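Local atomic coordinates of apical membrane antigen AMA1 (Toxoplasma gondii ME49, PDB entry 4YIV), a protein that takes part in host-cell invasion as an essential microneme protein and a component of the moving junction formed between parasite and host-cell membranes. Residues A[25-30]-A[318-323]; A[247-252]-A[298-303]; A[236-241]-A[331-336]. One frame throughout, in Å; residues are numbered along the deposited sequence.

Contact 1 (A[25-30]-A[318-323]); sequences ERFNLT and QVPDCL. With CO (cobalt (II) ion), chain I; NAG (2-acetamido-2-deoxy-beta-D-glucopyranose), chain B.
An N-glycosylation sequon, N28-L29-T30, rests here against V319 and P320, the residues leading into strand 322-326. The sugar is joined directly to the asparagine, with N28 ND2 1.5 Å from NAG C1. N28 CG is anti to the backbone N (chi1 -168°), and in this position the amide carbon meets the valine: V319 CG1 lies 3.6 Å from N28 CG. The same methyl touches the acetamido methyl of the sugar, V319 CG1 to NAG C8 being 3.4 Å. A branched, apolar residue suits this place because one methyl can serve both the amide and the glycan, while its other methyl, CG2, faces N28 OD1 and, more distantly, T30 OG1; the V319 and T30 side chains cross obliquely.

Beside this, F27 and P320 make a purely apolar contact in which F27 CB approaches P320 CG to 3.8 Å. The F27 ring carries R26 CG over the centre of one face and meets F238 edge-to-face, so that the sequon loop is tied to strand 236-242. P320 itself also packs on F238 and Y249, a suitable use for a compact, rigid ring in a buried position.

The loop is shaped by a type I beta turn from E25 to N28, closed by N28 N bonding to E25 O at 2.9 Å. N28 OD1 accepts a hydrogen bond from H31 N, and a second, weak one comes from T30 N at 3.1 Å; the two backbone donors would limit rotation of the glycosylated amide. At the start of the turn a carboxylate serves as metal ligand: E25 OE1 binds the cobalt at 2.2 Å, together with H31 NE2 and three waters, and that same oxygen accepts a hydrogen bond from H32 NE2.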
loop_
_atom_site.group_PDB
_atom_site.type_symbol
_atom_site.label_atom_id
_atom_site.label_comp_id
_atom_site.label_asym_id
_atom_site.label_seq_id
_atom_site.Cartn_x
_atom_site.Cartn_y
_atom_site.Cartn_z
ATOM N N GLU A 25 -7.537 -0.677 14.741
ATOM C CA GLU A 25 -8.347 -0.621 13.518
ATOM C C GLU A 25 -7.510 -0.325 12.255
ATOM O O GLU A 25 -7.782 -0.849 11.178
ATOM C CB GLU A 25 -9.435 0.456 13.653
ATOM C CG GLU A 25 -10.773 -0.049 14.164
ATOM C CD GLU A 25 -11.759 -0.399 13.048
ATOM O OE1 GLU A 25 -12.140 0.493 12.268
ATOM O OE2 GLU A 25 -12.181 -1.568 12.960
ATOM N N ARG A 26 -6.465 0.477 12.396
ATOM C CA ARG A 26 -5.702 0.891 11.231
ATOM C C ARG A 26 -5.042 -0.284 10.523
ATOM O O ARG A 26 -4.581 -0.141 9.379
ATOM C CB ARG A 26 -4.654 1.932 11.620
ATOM C CG ARG A 26 -3.484 1.406 12.361
ATOM C CD ARG A 26 -2.623 2.524 12.931
ATOM N NE ARG A 26 -3.428 3.546 13.590
ATOM C CZ ARG A 26 -2.951 4.678 14.098
ATOM N NH1 ARG A 26 -1.642 4.952 14.039
ATOM N NH2 ARG A 26 -3.800 5.524 14.672
ATOM N N PHE A 27 -4.986 -1.435 11.189
ATOM C CA PHE A 27 -4.320 -2.587 10.608
ATOM C C PHE A 27 -5.265 -3.498 9.860
ATOM O O PHE A 27 -4.833 -4.489 9.272
ATOM C CB PHE A 27 -3.597 -3.367 11.686
ATOM C CG PHE A 27 -2.494 -2.588 12.332
ATOM C CD1 PHE A 27 -1.397 -2.203 11.599
ATOM C CD2 PHE A 27 -2.582 -2.190 13.665
ATOM C CE1 PHE A 27 -0.380 -1.466 12.173
ATOM C CE2 PHE A 27 -1.574 -1.454 14.245
ATOM C CZ PHE A 27 -0.470 -1.094 13.511
ATOM N N ASN A 28 -6.551 -3.197 9.890
ATOM C CA ASN A 28 -7.545 -4.024 9.220
ATOM C C ASN A 28 -7.761 -3.602 7.791
ATOM O O ASN A 28 -8.601 -2.837 7.508
ATOM C CB ASN A 28 -8.871 -4.079 9.985
ATOM C CG ASN A 28 -9.805 -5.155 9.457
ATOM O OD1 ASN A 28 -9.628 -5.636 8.360
ATOM N ND2 ASN A 28 -10.783 -5.550 10.255
ATOM N N LEU A 29 -6.956 -4.134 6.905
ATOM C CA LEU A 29 -7.039 -3.772 5.498
ATOM C C LEU A 29 -8.293 -4.303 4.809
ATOM O O LEU A 29 -8.688 -3.823 3.745
ATOM C CB LEU A 29 -5.800 -4.272 4.769
ATOM C CG LEU A 29 -4.530 -3.567 5.231
ATOM C CD1 LEU A 29 -3.247 -4.324 4.866
ATOM C CD2 LEU A 29 -4.506 -2.122 4.603
ATOM N N THR A 30 -8.943 -5.294 5.391
ATOM C CA THR A 30 -10.215 -5.720 4.804
ATOM C C THR A 30 -11.321 -4.670 5.003
ATOM O O THR A 30 -12.182 -4.452 4.150
ATOM C CB THR A 30 -10.690 -7.061 5.421
ATOM O OG1 THR A 30 -9.633 -8.023 5.344
ATOM C CG2 THR A 30 -11.889 -7.566 4.660
ATOM N N GLN A 318 -4.117 -13.286 8.842
ATOM C CA GLN A 318 -4.967 -12.941 9.989
ATOM C C GLN A 318 -4.824 -11.473 10.401
ATOM O O GLN A 318 -3.742 -11.027 10.814
ATOM C CB GLN A 318 -4.625 -13.852 11.177
ATOM C CG GLN A 318 -4.929 -15.338 10.937
ATOM C CD GLN A 318 -6.428 -15.621 10.859
ATOM O OE1 GLN A 318 -6.903 -16.224 9.893
ATOM N NE2 GLN A 318 -7.180 -15.183 11.881
ATOM N N VAL A 319 -5.905 -10.718 10.257
ATOM C CA VAL A 319 -5.925 -9.327 10.692
ATOM C C VAL A 319 -5.557 -9.286 12.176
ATOM O O VAL A 319 -6.164 -9.987 12.988
ATOM C CB VAL A 319 -7.293 -8.687 10.453
ATOM C CG1 VAL A 319 -7.352 -7.284 11.052
ATOM C CG2 VAL A 319 -7.594 -8.629 8.964
ATOM N N PRO A 320 -4.542 -8.493 12.541
ATOM C CA PRO A 320 -4.207 -8.486 13.969
ATOM C C PRO A 320 -5.282 -7.811 14.847
ATOM O O PRO A 320 -5.942 -6.828 14.463
ATOM C CB PRO A 320 -2.881 -7.710 14.013
ATOM C CG PRO A 320 -2.837 -6.925 12.798
ATOM C CD PRO A 320 -3.618 -7.663 11.747
ATOM N N ASP A 321 -5.475 -8.367 16.040
ATOM C CA ASP A 321 -6.386 -7.743 16.996
ATOM C C ASP A 321 -5.722 -7.624 18.360
ATOM O O ASP A 321 -6.354 -7.214 19.328
ATOM C CB ASP A 321 -7.731 -8.505 17.069
ATOM C CG ASP A 321 -7.612 -9.907 17.632
ATOM O OD1 ASP A 321 -6.552 -10.291 18.175
ATOM O OD2 ASP A 321 -8.618 -10.635 17.524
ATOM N N CYS A 322 -4.435 -7.954 18.421
ATOM C CA CYS A 322 -3.621 -7.649 19.582
ATOM C C CYS A 322 -2.149 -7.602 19.161
ATOM O O CYS A 322 -1.802 -7.861 17.998
ATOM C CB CYS A 322 -3.842 -8.675 20.704
ATOM S SG CYS A 322 -3.443 -10.410 20.288
ATOM N N LEU A 323 -1.300 -7.253 20.115
ATOM C CA LEU A 323 0.127 -7.124 19.900
ATOM C C LEU A 323 0.879 -7.811 21.000
ATOM O O LEU A 323 0.424 -7.863 22.143
ATOM C CB LEU A 323 0.561 -5.656 19.870
ATOM C CG LEU A 323 -0.094 -4.723 18.862
ATOM C CD1 LEU A 323 0.335 -3.274 19.106
ATOM C CD2 LEU A 323 0.279 -5.195 17.465
HETATM CO CO CO I . -13.721 0.963 10.793
HETATM C C1 NAG B . -11.708 -6.692 10.065
HETATM C C2 NAG B . -12.347 -7.491 11.197
HETATM C C3 NAG B . -13.396 -8.459 10.671
HETATM C C4 NAG B . -14.384 -7.717 9.785
HETATM C C5 NAG B . -13.640 -6.970 8.687
HETATM C C6 NAG B . -14.613 -6.204 7.797
HETATM C C7 NAG B . -10.599 -7.628 12.875
HETATM C C8 NAG B . -9.490 -8.457 13.452
HETATM N N2 NAG B . -11.327 -8.216 11.930
HETATM O O3 NAG B . -14.091 -9.059 11.770
HETATM O O4 NAG B . -15.297 -8.651 9.198
HETATM O O5 NAG B . -12.703 -6.057 9.258
HETATM O O6 NAG B . -15.223 -5.151 8.552
HETATM O O7 NAG B . -10.820 -6.487 13.249
HETATM O O HOH W 1 -14.905 -0.251 12.609
HETATM O O HOH W 2 -15.778 1.314 10.952
HETATM O O HOH W 3 -14.114 2.640 9.530
#

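Contact 2 (A[247-252]-A[298-303]); sequences LDYTEL and RNYGFY
Aromatic and apolar packing carries most of this contact, with Y249 touching F302 near its root and Y300 near its hydroxyl end. The rings of Y249 and F302 are nearly parallel, their planes 20° apart, but they are slid so far that they barely overlap, with centroids 5.7 Å apart. Their closest carbons are Y249 CD2 and F302 CE2, at 3.6 Å. Further along the same side, Y249 CE2 stands 3.8 Å from Y300 CB. Y249 OH comes closer still to Y300 CB, 3.2 Å, and makes a weak hydrogen bond with Q318 O. Large flat residues suit this place because they bridge backbones whose nearest CA atoms, Y249 CA and G301 CA, are 8.0 Å apart. The methyl T250 CG2 touches the far end of the F302 ring.

D248 adds an edge contact: its OD1 lies near the plane of the F302 ring, 3.6 Å from F302 CZ, with the carboxylate turned 84° from the ring.

Hydrogen bonds within 247-252 fix that carboxylate. T250 OG1 donates to the syn lone pair of D248 OD1, while T250 N meets D248 OD1 on the anti side at 2.8 Å, 22° out of the carboxylate plane. The T250 N bond makes an Asx turn, which leads from strand 245-248 into a short 3-10 segment packed on strand 300-305 of the five-stranded antiparallel sheet, consistent with the PAN-type fold of AMA1.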
loop_
_atom_site.group_PDB
_atom_site.type_symbol
_atom_site.label_atom_id
_atom_site.label_comp_id
_atom_site.label_asym_id
_atom_site.label_seq_id
_atom_site.Cartn_x
_atom_site.Cartn_y
_atom_site.Cartn_z
ATOM N N LEU A 247 -1.700 -14.371 20.881
ATOM C CA LEU A 247 -0.780 -15.257 20.167
ATOM C C LEU A 247 -0.181 -14.510 18.975
ATOM O O LEU A 247 -0.903 -14.139 18.035
ATOM C CB LEU A 247 -1.480 -16.516 19.666
ATOM C CG LEU A 247 -2.322 -17.373 20.620
ATOM C CD1 LEU A 247 -2.455 -18.759 20.057
ATOM C CD2 LEU A 247 -1.717 -17.438 21.971
ATOM N N ASP A 248 1.121 -14.295 18.996
ATOM C CA ASP A 248 1.730 -13.684 17.832
ATOM C C ASP A 248 1.743 -14.738 16.738
ATOM O O ASP A 248 1.527 -15.913 17.008
ATOM C CB ASP A 248 3.128 -13.146 18.099
ATOM C CG ASP A 248 4.174 -14.233 18.332
ATOM O OD1 ASP A 248 4.572 -14.937 17.373
ATOM O OD2 ASP A 248 4.666 -14.333 19.474
ATOM N N TYR A 249 2.017 -14.310 15.508
ATOM C CA TYR A 249 1.834 -15.185 14.371
ATOM C C TYR A 249 2.670 -16.471 14.428
ATOM O O TYR A 249 2.284 -17.474 13.828
ATOM C CB TYR A 249 2.163 -14.444 13.091
ATOM C CG TYR A 249 1.228 -13.318 12.698
ATOM C CD1 TYR A 249 -0.094 -13.272 13.122
ATOM C CD2 TYR A 249 1.682 -12.312 11.846
ATOM C CE1 TYR A 249 -0.916 -12.262 12.743
ATOM C CE2 TYR A 249 0.859 -11.306 11.452
ATOM C CZ TYR A 249 -0.420 -11.269 11.900
ATOM O OH TYR A 249 -1.212 -10.240 11.465
ATOM N N THR A 250 3.810 -16.462 15.111
ATOM C CA THR A 250 4.661 -17.645 15.096
ATOM C C THR A 250 3.976 -18.832 15.788
ATOM O O THR A 250 4.433 -19.960 15.669
ATOM C CB THR A 250 6.023 -17.407 15.763
ATOM O OG1 THR A 250 5.844 -17.094 17.153
ATOM C CG2 THR A 250 6.789 -16.314 15.047
ATOM N N GLU A 251 2.883 -18.571 16.494
ATOM C CA GLU A 251 2.162 -19.609 17.224
ATOM C C GLU A 251 0.999 -20.183 16.431
ATOM O O GLU A 251 0.353 -21.119 16.886
ATOM C CB GLU A 251 1.622 -19.065 18.556
ATOM C CG GLU A 251 2.701 -18.742 19.577
ATOM C CD GLU A 251 2.155 -18.712 21.004
ATOM O OE1 GLU A 251 1.529 -19.714 21.431
ATOM O OE2 GLU A 251 2.339 -17.685 21.690
ATOM N N LEU A 252 0.708 -19.603 15.267
ATOM C CA LEU A 252 -0.438 -20.035 14.484
ATOM C C LEU A 252 0.035 -21.024 13.430
ATOM O O LEU A 252 1.152 -20.920 12.915
ATOM C CB LEU A 252 -1.159 -18.838 13.840
ATOM C CG LEU A 252 -1.559 -17.689 14.774
ATOM C CD1 LEU A 252 -2.231 -16.593 13.956
ATOM C CD2 LEU A 252 -2.465 -18.153 15.920
ATOM N N ARG A 298 -2.601 -12.467 2.674
ATOM C CA ARG A 298 -1.473 -12.599 3.584
ATOM C C ARG A 298 -0.730 -11.282 3.496
ATOM O O ARG A 298 0.311 -11.190 2.905
ATOM C CB ARG A 298 -0.587 -13.739 3.107
ATOM C CG ARG A 298 0.479 -14.154 4.090
ATOM C CD ARG A 298 1.431 -15.208 3.551
ATOM N NE ARG A 298 0.779 -16.452 3.197
ATOM C CZ ARG A 298 0.853 -17.040 2.013
ATOM N NH1 ARG A 298 1.575 -16.536 1.045
ATOM N NH2 ARG A 298 0.224 -18.167 1.821
ATOM N N ASN A 299 -1.327 -10.284 4.112
ATOM C CA ASN A 299 -0.898 -8.889 4.058
ATOM C C ASN A 299 -0.021 -8.422 5.218
ATOM O O ASN A 299 0.473 -7.284 5.196
ATOM C CB ASN A 299 -2.113 -7.969 4.061
ATOM C CG ASN A 299 -3.066 -8.246 2.936
ATOM O OD1 ASN A 299 -2.670 -8.707 1.869
ATOM N ND2 ASN A 299 -4.323 -7.917 3.151
ATOM N N TYR A 300 0.177 -9.296 6.201
ATOM C CA TYR A 300 0.666 -8.903 7.518
ATOM C C TYR A 300 1.887 -9.685 7.871
ATOM O O TYR A 300 1.993 -10.886 7.580
ATOM C CB TYR A 300 -0.432 -9.125 8.582
ATOM C CG TYR A 300 -1.731 -8.551 8.183
ATOM C CD1 TYR A 300 -1.955 -7.183 8.298
ATOM C CD2 TYR A 300 -2.733 -9.335 7.651
ATOM C CE1 TYR A 300 -3.099 -6.626 7.913
ATOM C CE2 TYR A 300 -3.918 -8.773 7.257
ATOM C CZ TYR A 300 -4.093 -7.414 7.401
ATOM O OH TYR A 300 -5.247 -6.811 7.016
ATOM N N GLY A 301 2.853 -9.026 8.492
ATOM C CA GLY A 301 4.013 -9.767 8.907
ATOM C C GLY A 301 4.879 -9.053 9.903
ATOM O O GLY A 301 4.660 -7.861 10.199
ATOM N N PHE A 302 5.839 -9.789 10.446
ATOM C CA PHE A 302 6.901 -9.146 11.221
ATOM C C PHE A 302 8.235 -9.817 11.141
ATOM O O PHE A 302 8.373 -11.030 10.970
ATOM C CB PHE A 302 6.508 -9.002 12.706
ATOM C CG PHE A 302 6.105 -10.293 13.397
ATOM C CD1 PHE A 302 7.059 -11.138 13.973
ATOM C CD2 PHE A 302 4.757 -10.645 13.491
ATOM C CE1 PHE A 302 6.656 -12.312 14.645
ATOM C CE2 PHE A 302 4.354 -11.798 14.168
ATOM C CZ PHE A 302 5.308 -12.626 14.742
ATOM N N TYR A 303 9.232 -8.953 11.240
ATOM C CA TYR A 303 10.587 -9.355 11.435
ATOM C C TYR A 303 10.806 -9.651 12.914
ATOM O O TYR A 303 10.274 -8.950 13.776
ATOM C CB TYR A 303 11.501 -8.255 10.966
ATOM C CG TYR A 303 12.921 -8.545 11.263
ATOM C CD1 TYR A 303 13.468 -8.175 12.482
ATOM C CD2 TYR A 303 13.725 -9.189 10.340
ATOM C CE1 TYR A 303 14.766 -8.437 12.775
ATOM C CE2 TYR A 303 15.039 -9.467 10.636
ATOM C CZ TYR A 303 15.548 -9.071 11.860
ATOM O OH TYR A 303 16.852 -9.312 12.206
#

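Contact 3 (A[236-241]-A[331-336]); sequences YRFGVW and SYTAAG
S331 and F238 form the centre of this contact. The serine CB sits over one face of the F238 ring, 3.5 Å from the centroid and only 7° off the ring normal, a CH-pi contact. Its hydroxyl is directed at the opposing backbone: S331 OG donates to Y236 O at 2.8 Å and accepts a weak bond from F238 N at 3.1 Å. With OG beside its own backbone N (chi1 -69°), one small side chain can both lay CB on the ring face and bond the strand, which is why serine suits the place.

Round the phenylalanine, Y332 O lies at the ring edge, 3.3 Å from F238 CE2. The methyl T333 CG2 comes within 3.9 Å of that same F238 CE2, the two side chains crossing at about a right angle. T333 OG1 is occupied with its own backbone, accepting from A335 N and G336 N in an ST turn and ST motif that bend the chain as strand 329-333 ends.

Further out, Y332 packs on helix 263-272, and F302 lies on S331. R237 makes a salt bridge with D326. The axes of 236-241 and 331-333 approach to 7.1 Å at 63°, joining the three-stranded sheet to the five-stranded antiparallel sheet, which with its helix is consistent with a PAN domain.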
loop_
_atom_site.group_PDB
_atom_site.type_symbol
_atom_site.label_atom_id
_atom_site.label_comp_id
_atom_site.label_asym_id
_atom_site.label_seq_id
_atom_site.Cartn_x
_atom_site.Cartn_y
_atom_site.Cartn_z
ATOM N N TYR A 236 6.846 -4.403 18.401
ATOM C CA TYR A 236 5.682 -5.243 18.664
ATOM C C TYR A 236 5.534 -6.257 17.528
ATOM O O TYR A 236 5.870 -5.930 16.385
ATOM C CB TYR A 236 4.407 -4.413 18.773
ATOM C CG TYR A 236 4.317 -3.505 19.992
ATOM C CD1 TYR A 236 3.757 -3.949 21.191
ATOM C CD2 TYR A 236 4.757 -2.193 19.927
ATOM C CE1 TYR A 236 3.662 -3.097 22.301
ATOM C CE2 TYR A 236 4.663 -1.345 21.022
ATOM C CZ TYR A 236 4.120 -1.800 22.203
ATOM O OH TYR A 236 4.041 -0.939 23.276
ATOM N N ARG A 237 5.071 -7.464 17.877
ATOM C CA ARG A 237 4.618 -8.491 16.918
ATOM C C ARG A 237 3.120 -8.476 16.800
ATOM O O ARG A 237 2.411 -8.452 17.815
ATOM C CB ARG A 237 5.032 -9.887 17.360
ATOM C CG ARG A 237 6.485 -10.084 17.554
ATOM C CD ARG A 237 6.741 -11.517 18.051
ATOM N NE ARG A 237 8.161 -11.785 18.250
ATOM C CZ ARG A 237 8.669 -12.989 18.450
ATOM N NH1 ARG A 237 9.970 -13.118 18.617
ATOM N NH2 ARG A 237 7.879 -14.056 18.446
ATOM N N PHE A 238 2.625 -8.502 15.564
ATOM C CA PHE A 238 1.213 -8.655 15.325
ATOM C C PHE A 238 0.770 -9.984 15.936
ATOM O O PHE A 238 1.531 -10.950 15.943
ATOM C CB PHE A 238 0.890 -8.657 13.819
ATOM C CG PHE A 238 0.919 -7.315 13.161
ATOM C CD1 PHE A 238 0.524 -6.165 13.823
ATOM C CD2 PHE A 238 1.317 -7.215 11.830
ATOM C CE1 PHE A 238 0.523 -4.944 13.174
ATOM C CE2 PHE A 238 1.327 -5.979 11.174
ATOM C CZ PHE A 238 0.927 -4.855 11.835
ATOM N N GLY A 239 -0.459 -10.022 16.425
ATOM C CA GLY A 239 -1.012 -11.238 16.980
ATOM C C GLY A 239 -2.521 -11.283 16.947
ATOM O O GLY A 239 -3.187 -10.314 16.569
ATOM N N VAL A 240 -3.061 -12.431 17.361
ATOM C CA VAL A 240 -4.501 -12.644 17.428
ATOM C C VAL A 240 -4.910 -13.132 18.824
ATOM O O VAL A 240 -4.246 -13.981 19.419
ATOM C CB VAL A 240 -4.973 -13.674 16.388
ATOM C CG1 VAL A 240 -4.619 -13.193 14.978
ATOM C CG2 VAL A 240 -4.327 -15.012 16.657
ATOM N N TRP A 241 -6.012 -12.598 19.324
ATOM C CA TRP A 241 -6.472 -12.937 20.667
ATOM C C TRP A 241 -7.156 -14.300 20.646
ATOM O O TRP A 241 -8.204 -14.469 20.018
ATOM C CB TRP A 241 -7.428 -11.867 21.194
ATOM C CG TRP A 241 -7.720 -12.007 22.674
ATOM C CD1 TRP A 241 -8.883 -12.457 23.250
ATOM C CD2 TRP A 241 -6.829 -11.706 23.756
ATOM N NE1 TRP A 241 -8.765 -12.451 24.618
ATOM C CE2 TRP A 241 -7.515 -11.996 24.955
ATOM C CE3 TRP A 241 -5.518 -11.218 23.830
ATOM C CZ2 TRP A 241 -6.936 -11.807 26.206
ATOM C CZ3 TRP A 241 -4.942 -11.032 25.076
ATOM C CH2 TRP A 241 -5.651 -11.328 26.246
ATOM N N SER A 331 6.671 -4.923 12.948
ATOM C CA SER A 331 5.498 -5.380 12.198
ATOM C C SER A 331 5.190 -4.494 11.006
ATOM O O SER A 331 5.116 -3.259 11.123
ATOM C CB SER A 331 4.300 -5.466 13.137
ATOM O OG SER A 331 4.471 -6.531 14.076
ATOM N N TYR A 332 5.016 -5.158 9.859
ATOM C CA TYR A 332 4.834 -4.559 8.537
ATOM C C TYR A 332 3.522 -4.991 7.927
ATOM O O TYR A 332 2.983 -6.039 8.286
ATOM C CB TYR A 332 5.949 -4.985 7.581
ATOM C CG TYR A 332 7.346 -4.588 8.030
ATOM C CD1 TYR A 332 7.739 -3.244 8.077
ATOM C CD2 TYR A 332 8.257 -5.548 8.414
ATOM C CE1 TYR A 332 9.019 -2.888 8.485
ATOM C CE2 TYR A 332 9.543 -5.200 8.816
ATOM C CZ TYR A 332 9.912 -3.868 8.850
ATOM O OH TYR A 332 11.185 -3.541 9.255
ATOM N N THR A 333 3.010 -4.199 6.999
ATOM C CA THR A 333 1.940 -4.671 6.145
ATOM C C THR A 333 2.264 -4.364 4.713
ATOM O O THR A 333 3.165 -3.558 4.393
ATOM C CB THR A 333 0.563 -4.034 6.482
ATOM O OG1 THR A 333 0.495 -2.711 5.952
ATOM C CG2 THR A 333 0.338 -4.006 7.956
ATOM N N ALA A 334 1.535 -5.040 3.825
ATOM C CA ALA A 334 1.653 -4.803 2.413
ATOM C C ALA A 334 1.410 -3.349 2.026
ATOM O O ALA A 334 1.928 -2.857 0.999
ATOM C CB ALA A 334 0.661 -5.755 1.658
ATOM N N ALA A 335 0.616 -2.642 2.830
ATOM C CA ALA A 335 0.237 -1.267 2.482
ATOM C C ALA A 335 1.242 -0.216 2.970
ATOM O O ALA A 335 1.382 0.844 2.349
ATOM C CB ALA A 335 -1.141 -0.927 3.059
ATOM N N GLY A 336 1.918 -0.503 4.074
ATOM C CA GLY A 336 2.720 0.508 4.733
ATOM C C GLY A 336 4.163 0.655 4.295
ATOM O O GLY A 336 4.659 -0.066 3.426
#

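The three contacts form one continuous buried region. Contact 3 lies centrally, its centre about 7 Å from those of contacts 1 and 2, which are about 11 Å apart. Main-chain bonds join neighbours: G301 O to Y332 N (2.7 Å) couples contacts 2 and 3 within the five-stranded sheet, and C322 O to G239 N (3.0 Å) couples contacts 1 and 3 within the three-stranded one. A tyrosine hydroxyl bridges contacts 1 and 2, Y300 OH receiving L29 N at 3.2 Å. The glycan and cobalt belong to contact 1; the Y300 side chain of contact 2 stays about 7 Å from the sugar, and F238 of contact 3 about 10 Å.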